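Long-range contacts in serine proteinase inhibitor A (Sagittaria sagittifolia, PDB 3E8L), which binds and inhibits two trypsin molecules at once through two separate reactive sites carried on a single beta-trefoil domain: residues T99-I103 and N127-F131; S113-I117 and L169-G173. The protein carries 2 engineered substitutions. One frame throughout, in Å; residues are numbered along the deposited sequence. Where two conformers were deposited one is given.

Interaction 1 (T99-I103 and N127-F131); sequences TAWSI and NFSWF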
# COMPACT_ATOMS: atom_id res chain seq x y z
N THR A 99 0.47 -4.02 8.91
CA THR A 99 0.01 -2.92 9.74
C THR A 99 -0.13 -1.63 8.89
O THR A 99 -0.19 -0.52 9.44
CB THR A 99 0.99 -2.67 10.93
OG1 THR A 99 2.28 -2.30 10.42
CG2 THR A 99 1.15 -3.90 11.81
N ALA A 100 -0.16 -1.77 7.57
CA ALA A 100 -0.26 -0.61 6.69
C ALA A 100 -1.66 0.01 6.78
O ALA A 100 -2.65 -0.70 6.99
CB ALA A 100 0.08 -0.99 5.26
N TRP A 101 -1.74 1.32 6.65
CA TRP A 101 -3.01 2.02 6.70
C TRP A 101 -3.73 1.86 5.39
O TRP A 101 -3.09 1.73 4.35
CB TRP A 101 -2.79 3.52 6.89
CG TRP A 101 -2.34 3.94 8.22
CD1 TRP A 101 -1.71 3.18 9.17
CD2 TRP A 101 -2.45 5.26 8.78
NE1 TRP A 101 -1.44 3.94 10.29
CE2 TRP A 101 -1.88 5.22 10.07
CE3 TRP A 101 -2.99 6.46 8.32
CZ2 TRP A 101 -1.84 6.34 10.89
CZ3 TRP A 101 -2.93 7.57 9.13
CH2 TRP A 101 -2.37 7.50 10.40
N SER A 102 -5.07 1.90 5.42
CA SER A 102 -5.80 2.13 4.16
C SER A 102 -7.20 2.71 4.27
O SER A 102 -7.78 2.75 5.36
CB SER A 102 -5.78 0.89 3.25
OG SER A 102 -6.39 -0.19 3.85
N ILE A 103 -7.71 3.19 3.14
CA ILE A 103 -9.06 3.69 3.05
C ILE A 103 -10.01 2.51 3.11
O ILE A 103 -9.96 1.60 2.30
CB ILE A 103 -9.29 4.42 1.73
CG1 ILE A 103 -8.17 5.41 1.48
CG2 ILE A 103 -10.63 5.16 1.78
CD1 ILE A 103 -8.10 5.86 0.06
N ASN A 127 -2.81 -5.02 0.73
CA ASN A 127 -3.66 -3.82 0.78
C ASN A 127 -3.01 -2.67 1.52
O ASN A 127 -2.46 -2.85 2.61
CB ASN A 127 -5.02 -4.11 1.44
CG ASN A 127 -5.88 -5.05 0.63
OD1 ASN A 127 -5.72 -5.17 -0.58
ND2 ASN A 127 -6.79 -5.73 1.30
N PHE A 128 -3.03 -1.49 0.91
CA PHE A 128 -2.66 -0.30 1.63
C PHE A 128 -3.04 0.87 0.77
O PHE A 128 -3.18 0.75 -0.44
CB PHE A 128 -1.17 -0.26 1.98
CG PHE A 128 -0.27 -0.28 0.80
CD1 PHE A 128 0.06 -1.48 0.17
CD2 PHE A 128 0.28 0.89 0.31
CE1 PHE A 128 0.90 -1.50 -0.95
CE2 PHE A 128 1.13 0.86 -0.80
CZ PHE A 128 1.43 -0.33 -1.42
N SER A 129 -3.23 2.01 1.41
CA SER A 129 -3.46 3.22 0.68
C SER A 129 -2.23 4.12 0.81
O SER A 129 -1.26 3.78 1.48
CB SER A 129 -4.74 3.88 1.17
OG SER A 129 -5.81 2.95 1.01
N TRP A 130 -2.28 5.24 0.11
CA TRP A 130 -1.15 6.12 -0.01
C TRP A 130 -1.55 7.42 0.64
O TRP A 130 -2.53 8.06 0.23
CB TRP A 130 -0.85 6.33 -1.49
CG TRP A 130 -0.27 5.13 -2.21
CD1 TRP A 130 -0.93 4.27 -3.06
CD2 TRP A 130 1.09 4.66 -2.15
NE1 TRP A 130 -0.06 3.30 -3.54
CE2 TRP A 130 1.18 3.51 -2.98
CE3 TRP A 130 2.23 5.09 -1.46
CZ2 TRP A 130 2.37 2.80 -3.15
CZ3 TRP A 130 3.42 4.39 -1.64
CH2 TRP A 130 3.48 3.26 -2.48
N PHE A 131 -0.82 7.83 1.67
CA PHE A 131 -1.17 9.03 2.40
C PHE A 131 -0.20 10.17 2.16
O PHE A 131 1.00 9.98 1.97
CB PHE A 131 -1.37 8.70 3.87
CG PHE A 131 -2.45 7.70 4.10
CD1 PHE A 131 -3.72 8.10 4.51
CD2 PHE A 131 -2.22 6.35 3.87
CE1 PHE A 131 -4.75 7.17 4.70
CE2 PHE A 131 -3.24 5.42 4.06
CZ PHE A 131 -4.50 5.84 4.47

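Interaction 2 (S113-I117 and L169-G173); sequences SFQPI and LLGIG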
# COMPACT_ATOMS: atom_id res chain seq x y z
N SER A 113 -22.10 7.21 9.38
CA SER A 113 -21.71 6.61 8.12
C SER A 113 -20.46 7.29 7.61
O SER A 113 -20.43 8.51 7.42
CB SER A 113 -22.82 6.70 7.09
OG SER A 113 -23.92 5.91 7.51
N PHE A 114 -19.41 6.49 7.41
CA PHE A 114 -18.16 6.99 6.88
C PHE A 114 -17.30 5.89 6.28
O PHE A 114 -17.56 4.70 6.47
CB PHE A 114 -17.39 7.75 7.97
CG PHE A 114 -16.86 6.88 9.09
CD1 PHE A 114 -15.54 7.03 9.53
CD2 PHE A 114 -17.67 5.93 9.73
CE1 PHE A 114 -15.03 6.26 10.57
CE2 PHE A 114 -17.17 5.16 10.77
CZ PHE A 114 -15.84 5.33 11.20
N GLN A 115 -16.28 6.31 5.53
CA GLN A 115 -15.19 5.45 5.14
C GLN A 115 -14.06 5.62 6.15
O GLN A 115 -13.39 6.65 6.16
CB GLN A 115 -14.69 5.82 3.75
CG GLN A 115 -15.70 5.67 2.65
CD GLN A 115 -15.10 6.02 1.32
OE1 GLN A 115 -15.30 7.13 0.81
NE2 GLN A 115 -14.31 5.10 0.76
N PRO A 116 -13.86 4.62 7.04
CA PRO A 116 -12.78 4.82 8.01
C PRO A 116 -11.41 4.63 7.38
O PRO A 116 -11.31 4.03 6.31
CB PRO A 116 -13.02 3.71 9.04
CG PRO A 116 -13.83 2.70 8.33
CD PRO A 116 -14.67 3.43 7.34
N ILE A 117 -10.38 5.16 8.02
CA ILE A 117 -9.02 4.75 7.72
C ILE A 117 -8.80 3.54 8.61
O ILE A 117 -9.10 3.59 9.82
CB ILE A 117 -7.98 5.84 8.07
CG1 ILE A 117 -8.34 7.18 7.42
CG2 ILE A 117 -6.60 5.40 7.64
CD1 ILE A 117 -8.68 7.07 5.94
N LEU A 169 -12.38 8.75 15.67
CA LEU A 169 -11.85 7.90 14.60
C LEU A 169 -11.57 8.70 13.34
O LEU A 169 -12.21 9.72 13.07
CB LEU A 169 -12.85 6.78 14.27
CG LEU A 169 -12.86 5.52 15.12
CD1 LEU A 169 -13.43 5.80 16.53
CD2 LEU A 169 -13.65 4.43 14.39
N LEU A 170 -10.62 8.23 12.55
CA LEU A 170 -10.28 8.92 11.33
C LEU A 170 -11.03 8.30 10.17
O LEU A 170 -11.24 7.08 10.16
CB LEU A 170 -8.78 8.86 11.08
CG LEU A 170 -7.86 9.58 12.06
CD1 LEU A 170 -6.52 9.71 11.43
CD2 LEU A 170 -8.42 10.96 12.40
N GLY A 171 -11.44 9.12 9.21
CA GLY A 171 -12.04 8.62 7.98
C GLY A 171 -11.93 9.66 6.88
O GLY A 171 -11.36 10.74 7.09
N ILE A 172 -12.45 9.34 5.70
CA ILE A 172 -12.50 10.27 4.59
C ILE A 172 -13.56 11.30 4.93
O ILE A 172 -14.69 10.94 5.31
CB ILE A 172 -12.88 9.54 3.27
CG1 ILE A 172 -11.86 8.44 2.95
CG2 ILE A 172 -13.08 10.54 2.10
CD1 ILE A 172 -10.39 8.89 2.80
N GLY A 173 -13.19 12.57 4.80
CA GLY A 173 -14.08 13.68 5.10
C GLY A 173 -14.12 13.94 6.59
O GLY A 173 -13.10 13.90 7.26
O HOH W 1 -16.51 8.97 5.03

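Interaction 1 (T99-I103 and N127-F131)
The touching parts, 100-103 and 127-131, run 79° apart end to end and come closest at Ser102 and Ser129, whose CA atoms lie 4.3 Å from each other. One main-chain hydrogen bond joins them, from Ser129 N to Trp101 O (3.0 Å, nearly linear at 170°); the same oxygen also receives a CA-H...O contact from Phe128 CA at 3.4 Å. A second hydrogen bond uses a side chain in place of a backbone carbonyl: Ile103 N donates to Ser129 OG at 2.9 Å. This hydroxyl is tightly enclosed, with Ser102 CB only 3.0 Å and Ile103 CG1 3.4 Å from OG of Ser129. In the beta-trefoil fold of this Kunitz-type inhibitor, the crossing brings strand 101-103, which pairs with strand 113-119, against the residues that lead into strand 130-135 of a different sheet, and against Phe131 within it. Aromatic side chains meet between the sheets. The six-membered ring of Trp101 points its edge at the face of Phe131 in a T-shaped stack (centroids 5.4 Å apart, planes at 82°), and Trp101 CB touches Phe131 CE2 at 3.4 Å. Phe87 meets both rings from strand 84-89. At the other end Ala100 CB packs on Phe128 CB at 3.6 Å, while the Phe128 ring leads away to a cation-pi contact with Lys86.

Interaction 2 (S113-I117 and L169-G173)
Within the beta-trefoil, strand 113-119 is interrupted near its middle, and there it crosses strand 167-172, the second strand of the hairpin formed with 159-164. The touching parts run 102° apart, so they share just one beta bridge, Pro116 with Gly171 (CA atoms 3.9 Å apart), whose flanking hydrogen bonds follow the pattern of a non-hydrogen-bonded antiparallel pair. Phe114 comes first and presents its ring edge to the hairpin strand: CZ lies 4.0 Å from Leu169 CD2, CE1 3.9 Å from Leu170 O and CD1 4.1 Å from Gly171 CA. Phe162 of the same hairpin also meets this ring. At Gln115 the backbone is held twice: O accepts a hydrogen bond from Ile172 N at 2.9 Å, and N donates to a water that in turn donates to Ile172 O, with 2.7 Å from the water oxygen to each of these two atoms. Gln115 O is also only 3.0 Å from Gly171 CA; a CB at that position would clash with this oxygen and with Phe114 CD1, so the close crossing depends on the missing side chain. Pro116 turns its CB away overall, yet its CA lies 3.5 Å from Leu170 O in a CA-H...O contact. Ile117 N completes the bridge by donating to Leu170 O at 3.0 Å. The Ile117 side chain spans Leu170 and Ile172, CG1 lying 4.1 Å from Leu170 CB and CD1 4.0 Å from Ile172 CD1.

How the interactions relate
Strands 101-103 and 113-119, neighbours in one antiparallel sheet, carry the two contacts, whose centres are 13 Å apart. Their segments alternate along the chain: 99-103, 113-117, 127-131, 169-173. Van der Waals packing joins them directly. Ile117 of interaction 2 sets CG2 3.8 Å from Phe131 CZ and 3.7 Å from Ser102 O, both of interaction 1. Ile103 reaches back, its CG2 lying 3.7 Å from Ile172 CG1 and 3.8 Å from Gln115 NE2. Thus the aromatic cluster of interaction 1 continues into the aliphatic packing of interaction 2. Neither bound trypsin touches any of these segments: both contacts belong to the inhibitor's scaffold, and neither is part of the interfaces with the enzymes.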